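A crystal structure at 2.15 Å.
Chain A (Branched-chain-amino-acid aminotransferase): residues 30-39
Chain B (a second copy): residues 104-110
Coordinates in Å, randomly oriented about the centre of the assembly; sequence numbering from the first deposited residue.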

# COMPACT_ATOMS: atom_id res chain seq x y z
N THR A 30 -9.21 0.25 -13.91
CA THR A 30 -8.15 0.86 -14.70
C THR A 30 -6.79 0.78 -13.94
O THR A 30 -6.71 1.07 -12.74
CB THR A 30 -8.46 2.32 -15.02
OG1 THR A 30 -7.25 2.95 -15.47
CG2 THR A 30 -8.92 3.11 -13.77
N VAL A 31 -5.74 0.40 -14.66
CA VAL A 31 -4.42 0.35 -14.12
C VAL A 31 -3.90 1.73 -13.74
O VAL A 31 -2.80 1.85 -13.21
CB VAL A 31 -3.43 -0.34 -15.08
CG1 VAL A 31 -3.87 -1.80 -15.29
CG2 VAL A 31 -3.31 0.47 -16.36
N LEU A 32 -4.68 2.77 -13.98
CA LEU A 32 -4.25 4.12 -13.60
C LEU A 32 -4.94 4.57 -12.35
O LEU A 32 -4.87 5.74 -11.99
CB LEU A 32 -4.59 5.13 -14.71
CG LEU A 32 -3.68 5.05 -15.95
CD1 LEU A 32 -4.07 6.12 -16.94
CD2 LEU A 32 -2.19 5.14 -15.65
N SER A 33 -5.66 3.65 -11.70
CA SER A 33 -6.37 3.99 -10.50
C SER A 33 -5.39 4.33 -9.39
O SER A 33 -4.43 3.58 -9.18
CB SER A 33 -7.23 2.79 -10.07
OG SER A 33 -7.73 3.04 -8.79
N PRO A 34 -5.64 5.42 -8.68
CA PRO A 34 -4.82 5.73 -7.49
C PRO A 34 -4.95 4.61 -6.43
O PRO A 34 -4.06 4.49 -5.59
CB PRO A 34 -5.42 7.04 -6.92
CG PRO A 34 -6.81 7.12 -7.52
CD PRO A 34 -6.74 6.39 -8.87
N SER A 35 -5.99 3.77 -6.48
CA SER A 35 -6.05 2.61 -5.60
C SER A 35 -5.04 1.58 -6.01
O SER A 35 -4.49 0.87 -5.15
CB SER A 35 -7.45 1.99 -5.52
OG SER A 35 -8.36 2.99 -5.08
N LEU A 36 -4.78 1.48 -7.31
CA LEU A 36 -3.80 0.49 -7.74
C LEU A 36 -2.37 1.07 -7.59
O LEU A 36 -1.41 0.36 -7.27
CB LEU A 36 -4.07 0.05 -9.18
CG LEU A 36 -3.02 -0.93 -9.66
CD1 LEU A 36 -3.24 -2.31 -9.06
CD2 LEU A 36 -2.82 -0.99 -11.14
N ASN A 37 -2.25 2.38 -7.81
CA ASN A 37 -0.91 3.00 -7.91
C ASN A 37 -0.37 3.38 -6.53
O ASN A 37 0.85 3.40 -6.33
CB ASN A 37 -0.93 4.23 -8.81
CG ASN A 37 -0.82 3.88 -10.31
OD1 ASN A 37 0.25 4.11 -10.96
ND2 ASN A 37 -1.94 3.38 -10.89
N TYR A 38 -1.28 3.67 -5.58
CA TYR A 38 -0.90 4.30 -4.31
C TYR A 38 -1.45 3.61 -3.05
O TYR A 38 -1.36 4.18 -1.99
CB TYR A 38 -1.34 5.74 -4.27
CG TYR A 38 -0.90 6.54 -5.45
CD1 TYR A 38 0.42 6.45 -5.94
CD2 TYR A 38 -1.80 7.41 -6.11
CE1 TYR A 38 0.82 7.22 -7.05
CE2 TYR A 38 -1.42 8.14 -7.24
CZ TYR A 38 -0.12 8.06 -7.69
OH TYR A 38 0.25 8.78 -8.78
N GLY A 39 -2.02 2.39 -3.18
CA GLY A 39 -2.46 1.58 -2.04
C GLY A 39 -3.60 2.22 -1.34
O GLY A 39 -3.75 2.05 -0.13
N ILE B 104 4.61 10.15 -17.97
CA ILE B 104 4.48 8.73 -18.32
C ILE B 104 4.44 7.90 -17.04
O ILE B 104 5.31 8.01 -16.19
CB ILE B 104 5.63 8.31 -19.26
CG1 ILE B 104 5.47 9.11 -20.58
CG2 ILE B 104 5.64 6.83 -19.61
CD1 ILE B 104 6.80 9.43 -21.25
N ARG B 105 3.41 7.07 -16.91
CA ARG B 105 3.24 6.13 -15.83
C ARG B 105 3.39 4.67 -16.21
O ARG B 105 2.45 4.06 -16.66
CB ARG B 105 1.86 6.35 -15.17
CG ARG B 105 1.52 5.39 -14.00
CD ARG B 105 2.58 5.31 -12.85
NE ARG B 105 2.89 6.61 -12.21
CZ ARG B 105 2.11 7.23 -11.31
NH1 ARG B 105 0.93 6.70 -10.93
NH2 ARG B 105 2.50 8.40 -10.78
N PRO B 106 4.58 4.08 -16.00
CA PRO B 106 4.64 2.60 -16.00
C PRO B 106 4.16 2.07 -14.63
O PRO B 106 4.47 2.67 -13.62
CB PRO B 106 6.11 2.29 -16.14
CG PRO B 106 6.77 3.61 -16.47
CD PRO B 106 5.90 4.69 -15.89
N VAL B 107 3.40 0.97 -14.60
CA VAL B 107 3.01 0.34 -13.38
C VAL B 107 3.11 -1.16 -13.56
O VAL B 107 2.64 -1.67 -14.54
CB VAL B 107 1.61 0.80 -12.93
CG1 VAL B 107 0.60 0.72 -14.05
CG2 VAL B 107 1.14 0.02 -11.68
N ALA B 108 3.77 -1.85 -12.63
CA ALA B 108 3.97 -3.29 -12.68
C ALA B 108 3.15 -3.92 -11.52
O ALA B 108 3.31 -3.53 -10.36
CB ALA B 108 5.44 -3.61 -12.50
N TYR B 109 2.31 -4.89 -11.84
CA TYR B 109 1.33 -5.45 -10.93
C TYR B 109 1.01 -6.86 -11.31
O TYR B 109 1.41 -7.34 -12.38
CB TYR B 109 0.06 -4.62 -10.96
CG TYR B 109 -0.50 -4.56 -12.31
CD1 TYR B 109 0.00 -3.62 -13.24
CD2 TYR B 109 -1.44 -5.47 -12.73
CE1 TYR B 109 -0.51 -3.57 -14.53
CE2 TYR B 109 -1.93 -5.46 -14.01
CZ TYR B 109 -1.45 -4.52 -14.90
OH TYR B 109 -1.93 -4.51 -16.16
N ILE B 110 0.33 -7.55 -10.40
CA ILE B 110 -0.09 -8.91 -10.64
C ILE B 110 -1.50 -8.94 -11.25
O ILE B 110 -2.43 -8.38 -10.68
CB ILE B 110 0.04 -9.71 -9.37
CG1 ILE B 110 1.56 -9.98 -9.27
CG2 ILE B 110 -0.70 -11.03 -9.55
CD1 ILE B 110 1.96 -10.45 -7.92

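Two copies of the aminotransferase meet here, a turn and short helix of chain A against a strand of chain B. The chain A stretch opens with a type I beta turn from Thr A30 to Ser A33, closed by Ser A33 N to Thr A30 O at 3.0 Å. Ser A33 then caps the helix that follows: its OG accepts from Ser A35 N at 3.0 Å. The helix and the strand cross nearly at right angles, at 84°, with their axes 9.8 Å apart at closest approach. That gap is filled by side chains.

The strand alternates. Arg B105, Val B107 and Tyr B109 point toward chain A, while Pro B106 and Ala B108 point away. Three bumps in a row therefore face the turn and the helix.

Val B107 is the middle bump. It sits in a hollow formed by Val A31, Leu A36 and Asn A37. Val B107 CG1 lies 3.7 Å from Val A31 O and 4.3 Å from Val A31 CB. Val B107 CG2 lies 4.1 Å from Leu A36 CD2. Val B107 CB is 4.1 Å from Asn A37 OD1. The two methyls thus reach different parts of the hollow, CG1 the turn and CG2 the helix.

Tyr B109 extends this apolar patch. Val A31 CG1 packs 3.7 Å from Tyr B109 CZ and 3.4 Å from Tyr B109 OH. Leu A36 CD2 is 4.4 Å from Tyr B109 CD1. Both methyls approach the ring obliquely. Leu A36 CD2 touches Val B107 and Tyr B109 alike, so it fills the groove between these two strand residues.

Arg B105 is the polar bump, and the most covered residue of the contact. The methylene part of its side chain is apolar, and Arg B105 CG lies 4.1 Å from Leu A32 CD2. The side chain then bends, with chi2 and chi3 both p, and brings the guanidinium to the helix. Arg B105 NH1 donates to Asn A37 OD1 at 2.7 Å and to Tyr A38 OH at 3.1 Å. Arg B105 NH2 donates to the same Tyr A38 OH at 3.0 Å. Both acceptors lie at the edge of the guanidinium, near its plane, where its N-H bonds point.

Asn A37 ties the two halves together. Its ND2 donates to Val A31 O at 2.9 Å and to Ser A33 O at 3.0 Å, which fastens the turn to the helix. Its OD1, on the same amide, accepts from Arg B105 NH1.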